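Local coordinates for aromatic-amino-acid:2-oxoglutarate transaminase (Candida albicans, PDB 6HND), which probably catalyses pyridoxal-phosphate-dependent transamination of aromatic amino acids, and perhaps of 2-aminoadipate, with 2-oxoglutarate as the amino-group acceptor, at residues 176-181 with 201-206; 156-161 with 351-356; 407-412 with 494-499; 62-67 with 400-405. All blocks are in the same frame, centred on the assembly; numbering follows the deposited sequence.

Contacts 1 and 2 lie about 22 Å apart between centres and belong to the same seven-stranded mixed sheet, contact 1 near edge strand 204-208 and contact 2 at the other edge, strand 158-163. Contacts 3 and 4 lie on the other side of the chain's centre from contact 1. Only about 12 Å apart between centres, they share helix 392-418 and touch where Arg409 NH2 comes 3.3 Å from Phe65 CZ; both also meet the second subunit. None of the four holds the cofactor directly: the side chains of Phe351 and Ala494 are each about 10 Å from a bound pyridoxal phosphate, and that of Met402 about 12 Å. Contact 1 is remote from the annotated sites.

Contact 1: 176-181 with 201-206; sequences VFLDDG and AGAKAV
Gly181 N donates to Gly202 O at 2.9 Å, the one hydrogen bond between the two segments, with an N-H...O angle of 171° although the donor stands well above the plane of the carbonyl. The backbones run close just before this bond, the CA atoms of Asp180 and Gly202 being 4.0 Å apart. Leu178 supplies the apolar half of the contact. Its CB meets Ala201 CB at 3.8 Å, and its CD1 reaches Ala203 CB at 3.6 Å; with chi2 at 175°, Leu178 CD1 is anti to CA and touches this second alanine, whose CB also lies 4.0 Å from Leu178 CB. Asp180 OD2 lies 3.6 Å from Gly202 CA, a van der Waals approach.

Gly202 closes helix 193-200 with a Schellman motif, its positive phi of 80° turning the chain out of the helix and into strand 204-208. That strand lies parallel to and beside 183-187, so helix 193-200 is the connection of a beta-alpha-beta crossover. Segment 176-181, descending from helix 166-177 towards strand 183-187, therefore packs the exit of one helix against the exit of the next.

Leu178 O and Ala201 O approach to 3.5 Å, two acceptors that cannot bond to each other. Arg11 reconciles them, NH2 binding the first and NH1 the second. The same N-terminal region holds the carboxylate of Asp179, whose two oxygens accept from the backbone N atoms of Lys10 and Arg11. Leu178 also touches Ile184 of strand 183-187 and Ser198 of helix 193-200.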
# COMPACT_ATOMS: atom_id res chain seq x y z
N VAL B 176 9.97 -2.71 -12.55
CA VAL B 176 11.42 -2.40 -12.57
C VAL B 176 12.08 -3.12 -13.75
O VAL B 176 13.16 -2.63 -14.16
CB VAL B 176 12.12 -2.74 -11.24
CG1 VAL B 176 12.53 -4.21 -11.12
CG2 VAL B 176 13.34 -1.86 -11.03
N PHE B 177 11.52 -4.22 -14.27
CA PHE B 177 12.16 -4.99 -15.38
C PHE B 177 11.44 -4.81 -16.73
O PHE B 177 12.12 -5.02 -17.74
CB PHE B 177 12.33 -6.48 -15.04
CG PHE B 177 13.37 -6.77 -13.98
CD1 PHE B 177 14.66 -6.31 -14.11
CD2 PHE B 177 13.06 -7.57 -12.90
CE1 PHE B 177 15.59 -6.56 -13.12
CE2 PHE B 177 14.01 -7.86 -11.93
CZ PHE B 177 15.27 -7.34 -12.03
N LEU B 178 10.15 -4.48 -16.80
CA LEU B 178 9.41 -4.54 -18.09
C LEU B 178 9.02 -3.14 -18.59
O LEU B 178 8.22 -2.47 -17.95
CB LEU B 178 8.17 -5.41 -17.91
CG LEU B 178 8.43 -6.84 -17.46
CD1 LEU B 178 7.11 -7.55 -17.21
CD2 LEU B 178 9.27 -7.59 -18.46
N ASP B 179 9.52 -2.74 -19.74
CA ASP B 179 9.02 -1.55 -20.48
C ASP B 179 7.83 -1.98 -21.32
O ASP B 179 7.64 -3.21 -21.52
CB ASP B 179 10.11 -0.94 -21.37
CG ASP B 179 11.01 -0.01 -20.58
OD1 ASP B 179 10.45 0.84 -19.85
OD2 ASP B 179 12.24 -0.17 -20.68
N ASP B 180 7.08 -0.99 -21.80
CA ASP B 180 5.98 -1.15 -22.77
C ASP B 180 6.51 -1.91 -23.99
O ASP B 180 7.52 -1.48 -24.54
CB ASP B 180 5.42 0.22 -23.16
CG ASP B 180 3.92 0.18 -23.34
OD1 ASP B 180 3.50 -0.16 -24.47
OD2 ASP B 180 3.18 0.45 -22.34
N GLY B 181 5.88 -3.02 -24.38
CA GLY B 181 6.30 -3.83 -25.53
C GLY B 181 7.18 -5.01 -25.15
O GLY B 181 7.37 -5.90 -26.00
N ALA B 201 2.62 -3.00 -16.99
CA ALA B 201 3.96 -2.53 -17.37
C ALA B 201 4.02 -2.42 -18.89
O ALA B 201 5.07 -2.01 -19.37
CB ALA B 201 5.05 -3.44 -16.82
N GLY B 202 2.94 -2.82 -19.58
CA GLY B 202 2.81 -2.89 -21.04
C GLY B 202 3.45 -4.14 -21.68
O GLY B 202 3.63 -4.17 -22.91
N ALA B 203 3.74 -5.18 -20.89
CA ALA B 203 4.47 -6.38 -21.36
C ALA B 203 3.48 -7.45 -21.84
O ALA B 203 2.33 -7.49 -21.32
CB ALA B 203 5.35 -6.90 -20.26
N LYS B 204 3.89 -8.27 -22.81
CA LYS B 204 3.13 -9.47 -23.24
C LYS B 204 3.63 -10.69 -22.44
O LYS B 204 4.86 -10.88 -22.31
CB LYS B 204 3.22 -9.70 -24.76
CG LYS B 204 2.01 -10.43 -25.35
CD LYS B 204 2.31 -11.54 -26.37
CE LYS B 204 1.53 -12.83 -26.18
NZ LYS B 204 0.29 -12.89 -26.99
N ALA B 205 2.70 -11.47 -21.90
CA ALA B 205 2.96 -12.77 -21.23
C ALA B 205 3.02 -13.87 -22.29
O ALA B 205 2.05 -14.05 -23.05
CB ALA B 205 1.88 -13.04 -20.23
N VAL B 206 4.14 -14.58 -22.35
CA VAL B 206 4.32 -15.79 -23.20
C VAL B 206 4.38 -16.99 -22.27
O VAL B 206 5.19 -17.02 -21.34
CB VAL B 206 5.55 -15.63 -24.10
CG1 VAL B 206 6.09 -16.96 -24.60
CG2 VAL B 206 5.22 -14.68 -25.25

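Contact 2: 156-161 with 351-356; sequences DDWNVF and FIVGHK
Asn159 and Gly354 form a hydrogen-bonded antiparallel pair, Asn159 N donating to Gly354 O at 2.8 Å and Gly354 N to Asn159 O at 3.2 Å, both donors almost in line with the carbonyls they meet. Phe161 and Ile352 repeat the reciprocal pattern, and Lys356 N adds a fifth backbone bond to Asp157 O. The CA-H groups of Val160 and Val353 make contacts with Ile352 O and Asn159 O.

Among apolar contacts, Trp158 and Val353 lie side by side, CE3 against CG1 at 3.6 Å; chi1 of 62° sets the indole CG between the backbone N and carbonyl carbon. Val353 turns its other methyl, CG2, to Val160 CG1 at 3.9 Å. On the opposite face of the sheet Phe161 CB meets Ile352 CG1.

Polar contacts gather near Asp157. Its carbonyl oxygen sits 3.3 Å above one face of the His355 imidazole, offset toward the rim, while Asp157 OD1 touches Lys356 CE but stays 4.0 Å from Lys356 NZ, beyond a salt bridge. His355 ND1 caps Glu357 N at the start of helix 356-369. Separately, Asn159 OD1 is held by Arg144.

Strand 158-163 is an outermost strand, within this chain, of the mixed sheet of this aminotransferase domain, and 350-355 joins it to 333-338. Helix 137-151 covers the Val160 and Val353 face, helix 356-369 the Phe161 and Ile352 face.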
# COMPACT_ATOMS: atom_id res chain seq x y z
N ASP B 156 27.54 -9.29 -3.33
CA ASP B 156 27.61 -8.44 -2.11
C ASP B 156 26.69 -7.21 -2.20
O ASP B 156 26.28 -6.71 -1.13
CB ASP B 156 29.06 -8.05 -1.83
CG ASP B 156 29.95 -9.22 -1.39
OD1 ASP B 156 29.39 -10.24 -0.90
OD2 ASP B 156 31.20 -9.10 -1.56
N ASP B 157 26.32 -6.78 -3.41
CA ASP B 157 25.66 -5.48 -3.71
C ASP B 157 24.14 -5.64 -3.80
O ASP B 157 23.52 -5.05 -4.72
CB ASP B 157 26.25 -4.86 -4.98
CG ASP B 157 27.58 -4.18 -4.72
OD1 ASP B 157 27.77 -3.66 -3.59
OD2 ASP B 157 28.41 -4.20 -5.63
N TRP B 158 23.55 -6.39 -2.87
CA TRP B 158 22.09 -6.64 -2.79
C TRP B 158 21.53 -5.83 -1.63
O TRP B 158 22.32 -5.40 -0.74
CB TRP B 158 21.78 -8.13 -2.63
CG TRP B 158 22.32 -8.77 -1.38
CD1 TRP B 158 23.54 -9.37 -1.26
CD2 TRP B 158 21.63 -9.03 -0.15
NE1 TRP B 158 23.67 -9.96 -0.04
CE2 TRP B 158 22.52 -9.77 0.67
CE3 TRP B 158 20.36 -8.72 0.36
CZ2 TRP B 158 22.21 -10.16 1.98
CZ3 TRP B 158 20.06 -9.08 1.66
CH2 TRP B 158 20.97 -9.79 2.45
N ASN B 159 20.21 -5.68 -1.63
CA ASN B 159 19.49 -5.02 -0.52
C ASN B 159 18.05 -5.55 -0.44
O ASN B 159 17.61 -6.26 -1.35
CB ASN B 159 19.61 -3.50 -0.68
CG ASN B 159 19.30 -2.72 0.57
OD1 ASN B 159 19.23 -3.28 1.69
ND2 ASN B 159 19.05 -1.43 0.37
N VAL B 160 17.37 -5.23 0.65
CA VAL B 160 15.95 -5.59 0.85
C VAL B 160 15.13 -4.30 0.83
O VAL B 160 15.70 -3.22 1.00
CB VAL B 160 15.77 -6.44 2.13
CG1 VAL B 160 16.42 -7.79 1.98
CG2 VAL B 160 16.30 -5.79 3.38
N PHE B 161 13.82 -4.44 0.65
CA PHE B 161 12.81 -3.35 0.59
C PHE B 161 11.48 -3.89 1.12
O PHE B 161 10.96 -4.87 0.56
CB PHE B 161 12.67 -2.88 -0.85
CG PHE B 161 11.91 -1.60 -1.01
CD1 PHE B 161 10.53 -1.61 -1.09
CD2 PHE B 161 12.58 -0.39 -1.12
CE1 PHE B 161 9.84 -0.42 -1.26
CE2 PHE B 161 11.89 0.79 -1.31
CZ PHE B 161 10.51 0.77 -1.38
N PHE B 351 8.66 -8.51 1.68
CA PHE B 351 9.87 -7.79 1.23
C PHE B 351 10.32 -8.37 -0.11
O PHE B 351 9.95 -9.49 -0.46
CB PHE B 351 10.94 -7.80 2.32
CG PHE B 351 11.45 -9.17 2.72
CD1 PHE B 351 10.79 -9.91 3.68
CD2 PHE B 351 12.58 -9.69 2.13
CE1 PHE B 351 11.26 -11.16 4.04
CE2 PHE B 351 13.03 -10.96 2.47
CZ PHE B 351 12.37 -11.69 3.42
N ILE B 352 11.15 -7.60 -0.79
CA ILE B 352 11.90 -8.07 -1.98
C ILE B 352 13.39 -8.02 -1.65
O ILE B 352 13.80 -7.27 -0.73
CB ILE B 352 11.54 -7.31 -3.26
CG1 ILE B 352 11.83 -5.82 -3.16
CG2 ILE B 352 10.09 -7.60 -3.64
CD1 ILE B 352 11.53 -5.06 -4.40
N VAL B 353 14.15 -8.86 -2.35
CA VAL B 353 15.63 -8.94 -2.28
C VAL B 353 16.09 -8.81 -3.72
O VAL B 353 15.51 -9.53 -4.55
CB VAL B 353 16.10 -10.28 -1.69
CG1 VAL B 353 17.60 -10.29 -1.41
CG2 VAL B 353 15.29 -10.65 -0.46
N GLY B 354 17.02 -7.90 -3.98
CA GLY B 354 17.59 -7.65 -5.31
C GLY B 354 18.80 -6.75 -5.25
O GLY B 354 19.20 -6.34 -4.12
N HIS B 355 19.39 -6.45 -6.41
CA HIS B 355 20.54 -5.53 -6.53
C HIS B 355 20.15 -4.15 -5.98
O HIS B 355 19.00 -3.67 -6.25
CB HIS B 355 21.06 -5.46 -7.99
CG HIS B 355 22.45 -4.92 -8.08
ND1 HIS B 355 22.70 -3.57 -8.25
CD2 HIS B 355 23.66 -5.54 -7.99
CE1 HIS B 355 24.01 -3.39 -8.26
NE2 HIS B 355 24.62 -4.58 -8.11
N LYS B 356 21.08 -3.52 -5.26
CA LYS B 356 21.02 -2.11 -4.81
C LYS B 356 20.31 -1.25 -5.86
O LYS B 356 19.46 -0.43 -5.46
CB LYS B 356 22.43 -1.56 -4.56
CG LYS B 356 22.75 -1.16 -3.13
CD LYS B 356 24.04 -1.78 -2.55
CE LYS B 356 25.27 -1.70 -3.44
NZ LYS B 356 25.58 -0.31 -3.89
O HOH W 1 19.28 0.06 -2.69

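Contact 3: 407-412 with 494-499; sequences SYRKDL and ALANND
Arg409 reaches Ala496 because its chain leaves helix 392-418 with CG anti to the carbonyl carbon and then runs extended to NE, chi2 at 162° and chi3 at 172°. The guanidinium arrives end-on and grips a single atom, Ala496 O, with two nitrogens: NH2 at 2.8 Å and NH1 at 3.1 Å. The oxygen lies close to the guanidinium plane, while both donors come to it from the same face of the carbonyl. One acceptor is thus shared by two N-H groups, which helps fix the turn of the guanidinium plane about CD-NE. NH1 has a further partner in Tyr493 O, so the arginine ties two carbonyls of the loop after strand 488-492 to the helix.

Tyr408 and Leu412, one turn apart, meet Asp499. Tyr408 CG is anti to its backbone N, and the ring presents its edge: CE2 is 3.2 Å from Asp499 OD2, and the ring and carboxylate planes stand 56° apart. The phenol OH is 3.5 Å from the same oxygen. Leu412 CD2 packs against Asp499 CB at 3.6 Å, the two side chains crossing at about a right angle.

The loop turns here into helix 499-518, whose N-cap is Asn498, with OD1 taking Glu501 N, and whose Ile502 touches Arg409, Leu412 and Ala496. Asn47 of the second subunit donates to Leu495 O and Asn497 OD1, and Phe50 of that subunit packs on Arg409, so the loop and helix 392-418 both take part in the dimer interface.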
# COMPACT_ATOMS: atom_id res chain seq x y z
N SER B 407 2.52 -30.58 6.64
CA SER B 407 2.98 -31.94 6.28
C SER B 407 1.86 -32.93 6.61
O SER B 407 1.54 -33.75 5.74
CB SER B 407 4.26 -32.32 6.96
OG SER B 407 4.57 -33.69 6.70
N TYR B 408 1.31 -32.87 7.82
CA TYR B 408 0.23 -33.80 8.23
C TYR B 408 -0.97 -33.56 7.31
O TYR B 408 -1.54 -34.56 6.80
CB TYR B 408 -0.09 -33.66 9.72
CG TYR B 408 -1.14 -34.62 10.23
CD1 TYR B 408 -0.89 -35.98 10.31
CD2 TYR B 408 -2.39 -34.16 10.63
CE1 TYR B 408 -1.85 -36.88 10.76
CE2 TYR B 408 -3.36 -35.04 11.10
CZ TYR B 408 -3.09 -36.40 11.16
OH TYR B 408 -4.02 -37.29 11.62
N ARG B 409 -1.33 -32.28 7.09
CA ARG B 409 -2.54 -31.90 6.30
C ARG B 409 -2.39 -32.46 4.88
O ARG B 409 -3.35 -33.13 4.40
CB ARG B 409 -2.75 -30.38 6.29
CG ARG B 409 -3.45 -29.84 7.53
CD ARG B 409 -3.25 -28.34 7.68
NE ARG B 409 -4.07 -27.82 8.75
CZ ARG B 409 -5.24 -27.23 8.57
NH1 ARG B 409 -5.69 -26.97 7.35
NH2 ARG B 409 -5.94 -26.85 9.62
N LYS B 410 -1.23 -32.26 4.25
CA LYS B 410 -1.04 -32.70 2.84
C LYS B 410 -1.22 -34.23 2.74
O LYS B 410 -1.93 -34.69 1.80
CB LYS B 410 0.32 -32.28 2.30
CG LYS B 410 0.57 -32.73 0.86
CD LYS B 410 1.34 -34.02 0.78
CE LYS B 410 2.82 -33.83 1.05
NZ LYS B 410 3.57 -35.08 0.79
N ASP B 411 -0.62 -34.98 3.66
CA ASP B 411 -0.66 -36.47 3.62
C ASP B 411 -2.09 -36.98 3.86
O ASP B 411 -2.51 -37.94 3.18
CB ASP B 411 0.32 -37.06 4.62
CG ASP B 411 1.77 -36.78 4.29
OD1 ASP B 411 2.07 -36.43 3.10
OD2 ASP B 411 2.59 -36.90 5.22
N LEU B 412 -2.81 -36.36 4.79
CA LEU B 412 -4.22 -36.68 5.10
C LEU B 412 -5.05 -36.55 3.81
O LEU B 412 -5.66 -37.54 3.38
CB LEU B 412 -4.71 -35.72 6.19
CG LEU B 412 -5.86 -36.21 7.04
CD1 LEU B 412 -5.51 -37.50 7.78
CD2 LEU B 412 -6.26 -35.11 8.02
N ALA B 494 -4.99 -25.64 3.32
CA ALA B 494 -4.58 -24.59 4.28
C ALA B 494 -5.80 -24.07 5.03
O ALA B 494 -5.63 -23.64 6.17
CB ALA B 494 -3.85 -23.48 3.55
N LEU B 495 -6.99 -24.12 4.43
CA LEU B 495 -8.18 -23.39 4.94
C LEU B 495 -8.90 -24.24 6.01
O LEU B 495 -9.40 -23.68 6.99
CB LEU B 495 -9.12 -23.00 3.79
CG LEU B 495 -9.53 -21.52 3.72
CD1 LEU B 495 -10.80 -21.35 2.91
CD2 LEU B 495 -9.70 -20.87 5.10
N ALA B 496 -8.95 -25.55 5.83
CA ALA B 496 -9.76 -26.45 6.68
C ALA B 496 -9.49 -26.16 8.16
O ALA B 496 -8.34 -25.88 8.47
CB ALA B 496 -9.42 -27.88 6.34
N ASN B 497 -10.51 -26.28 9.02
CA ASN B 497 -10.45 -26.06 10.50
C ASN B 497 -9.85 -27.29 11.22
O ASN B 497 -9.26 -27.11 12.29
CB ASN B 497 -11.82 -25.75 11.11
CG ASN B 497 -12.43 -24.48 10.55
OD1 ASN B 497 -11.88 -23.40 10.74
ND2 ASN B 497 -13.54 -24.60 9.85
N ASN B 498 -9.99 -28.48 10.64
CA ASN B 498 -9.64 -29.76 11.32
C ASN B 498 -9.50 -30.91 10.30
O ASN B 498 -9.94 -30.77 9.13
CB ASN B 498 -10.66 -30.10 12.44
CG ASN B 498 -12.11 -30.06 11.98
OD1 ASN B 498 -12.49 -30.81 11.08
ND2 ASN B 498 -12.92 -29.20 12.58
N ASP B 499 -8.93 -32.01 10.78
CA ASP B 499 -8.70 -33.28 10.05
C ASP B 499 -10.03 -33.80 9.48
O ASP B 499 -10.01 -34.35 8.36
CB ASP B 499 -8.08 -34.32 10.98
CG ASP B 499 -6.73 -33.93 11.55
OD1 ASP B 499 -6.19 -32.91 11.13
OD2 ASP B 499 -6.24 -34.65 12.42

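Contact 4: 62-67 with 400-405; sequences DYPFQK and LKMRLN
A type II beta turn, Tyr63 to Gln66, rests its corner on helix 392-418: Pro64, at the second position of the turn, lies against Lys401, Met402 and Asn405. The turn belongs to the loop between the two antiparallel strands 53-60 and 109-113. Its evidence is the bond from Gln66 N to Tyr63 O, 3.2 Å long, together with the positive phi of Phe65, 72°, at the third position. The extended side chain of Gln66 reaches Asp62, OE1 accepting from Asp62 N at 2.7 Å, and its CB covers one face of the Tyr63 ring. Asp62 OD1 is held by Ser108.

No hydrogen bond joins the two segments, which meet by van der Waals contact. Pro64 CG meets Met402 CG at 4.3 Å, and its CD approaches Lys401 CB, the proline and the lysine crossing at about a right angle. Pro64 and Asn405 slide past each other in opposite directions, bringing ND2 of the amide to 3.9 Å from Pro64 CB. The lysine chain meets Asp62 and Tyr63: CD approaches Tyr63 CB, and CE comes 3.6 Å from Asp62 O, while chi4 of 62° bends NZ out of the otherwise extended chain.

The second subunit covers this corner with Phe50, which packs on Pro64, Met402 and Asn405 and makes an edge-to-face contact with the Phe65 ring. Asn405 also meets Phe65 within the chain, its amide plane inclined 23° to the phenyl ring, and OD1 lies 3.5 Å from Phe65 CE2 and 3.6 Å from Phe65 CD2.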
# COMPACT_ATOMS: atom_id res chain seq x y z
N ASP B 62 1.69 -20.18 21.20
CA ASP B 62 3.02 -20.83 21.20
C ASP B 62 3.13 -21.77 20.00
O ASP B 62 4.26 -22.00 19.52
CB ASP B 62 3.25 -21.56 22.52
CG ASP B 62 3.23 -20.58 23.66
OD1 ASP B 62 4.03 -19.62 23.62
OD2 ASP B 62 2.38 -20.76 24.53
N TYR B 63 2.00 -22.28 19.53
CA TYR B 63 1.94 -23.23 18.39
C TYR B 63 0.63 -23.00 17.67
O TYR B 63 -0.37 -22.59 18.28
CB TYR B 63 2.16 -24.68 18.88
CG TYR B 63 1.22 -25.12 19.98
CD1 TYR B 63 -0.02 -25.67 19.69
CD2 TYR B 63 1.56 -24.99 21.32
CE1 TYR B 63 -0.90 -26.05 20.69
CE2 TYR B 63 0.70 -25.37 22.33
CZ TYR B 63 -0.54 -25.90 22.01
OH TYR B 63 -1.42 -26.26 23.00
N PRO B 64 0.60 -23.24 16.35
CA PRO B 64 -0.64 -23.13 15.58
C PRO B 64 -1.75 -23.97 16.24
O PRO B 64 -1.46 -25.08 16.64
CB PRO B 64 -0.31 -23.69 14.18
CG PRO B 64 1.22 -23.68 14.10
CD PRO B 64 1.76 -23.58 15.51
N PHE B 65 -2.97 -23.42 16.28
CA PHE B 65 -4.21 -24.08 16.78
C PHE B 65 -4.20 -24.21 18.31
O PHE B 65 -5.10 -24.87 18.79
CB PHE B 65 -4.43 -25.42 16.08
CG PHE B 65 -4.61 -25.21 14.60
CD1 PHE B 65 -5.86 -24.90 14.08
CD2 PHE B 65 -3.53 -25.23 13.74
CE1 PHE B 65 -6.02 -24.64 12.73
CE2 PHE B 65 -3.69 -24.97 12.39
CZ PHE B 65 -4.93 -24.67 11.89
N GLN B 66 -3.27 -23.58 19.04
CA GLN B 66 -3.35 -23.49 20.52
C GLN B 66 -4.67 -22.82 20.92
O GLN B 66 -5.02 -21.81 20.31
CB GLN B 66 -2.18 -22.70 21.11
CG GLN B 66 -2.08 -22.83 22.63
CD GLN B 66 -0.98 -21.99 23.24
OE1 GLN B 66 -0.46 -21.07 22.62
NE2 GLN B 66 -0.66 -22.28 24.49
N LYS B 67 -5.35 -23.38 21.93
CA LYS B 67 -6.61 -22.87 22.53
C LYS B 67 -6.26 -22.15 23.84
O LYS B 67 -5.73 -22.82 24.74
CB LYS B 67 -7.62 -24.00 22.76
CG LYS B 67 -8.80 -24.04 21.80
CD LYS B 67 -8.41 -24.15 20.34
CE LYS B 67 -9.59 -24.30 19.39
NZ LYS B 67 -9.11 -24.56 18.01
N LEU B 400 9.03 -24.13 11.30
CA LEU B 400 9.11 -25.61 11.40
C LEU B 400 7.86 -26.18 12.10
O LEU B 400 7.36 -27.24 11.63
CB LEU B 400 10.41 -26.02 12.09
CG LEU B 400 11.67 -25.68 11.30
CD1 LEU B 400 12.90 -26.15 12.05
CD2 LEU B 400 11.63 -26.27 9.90
N LYS B 401 7.30 -25.50 13.09
CA LYS B 401 6.01 -25.95 13.71
C LYS B 401 4.91 -25.94 12.65
O LYS B 401 4.14 -26.93 12.57
CB LYS B 401 5.59 -25.08 14.89
CG LYS B 401 6.46 -25.18 16.14
CD LYS B 401 5.87 -24.41 17.27
CE LYS B 401 6.62 -24.59 18.57
NZ LYS B 401 8.01 -24.11 18.46
N MET B 402 4.85 -24.87 11.85
CA MET B 402 3.84 -24.73 10.77
C MET B 402 4.07 -25.83 9.73
O MET B 402 3.08 -26.36 9.23
CB MET B 402 3.92 -23.37 10.06
CG MET B 402 3.79 -22.18 10.99
SD MET B 402 2.42 -21.11 10.50
CE MET B 402 2.71 -20.96 8.73
N ARG B 403 5.33 -26.13 9.42
CA ARG B 403 5.73 -27.20 8.46
C ARG B 403 5.04 -28.52 8.82
O ARG B 403 4.45 -29.16 7.88
CB ARG B 403 7.26 -27.34 8.47
CG ARG B 403 7.76 -28.46 7.59
CD ARG B 403 9.28 -28.49 7.52
NE ARG B 403 9.68 -29.72 6.87
CZ ARG B 403 9.72 -30.92 7.46
NH1 ARG B 403 9.38 -31.08 8.74
NH2 ARG B 403 10.10 -31.96 6.75
N LEU B 404 5.09 -28.89 10.11
CA LEU B 404 4.57 -30.17 10.65
C LEU B 404 3.08 -30.25 10.40
O LEU B 404 2.63 -31.34 10.02
CB LEU B 404 4.83 -30.29 12.15
CG LEU B 404 6.22 -30.76 12.55
CD1 LEU B 404 6.28 -30.97 14.06
CD2 LEU B 404 6.59 -32.03 11.80
N ASN B 405 2.35 -29.17 10.69
CA ASN B 405 0.88 -29.09 10.45
C ASN B 405 0.60 -29.35 8.96
O ASN B 405 -0.24 -30.23 8.64
CB ASN B 405 0.29 -27.72 10.78
CG ASN B 405 -0.48 -27.69 12.07
OD1 ASN B 405 -1.71 -27.81 12.07
ND2 ASN B 405 0.22 -27.46 13.18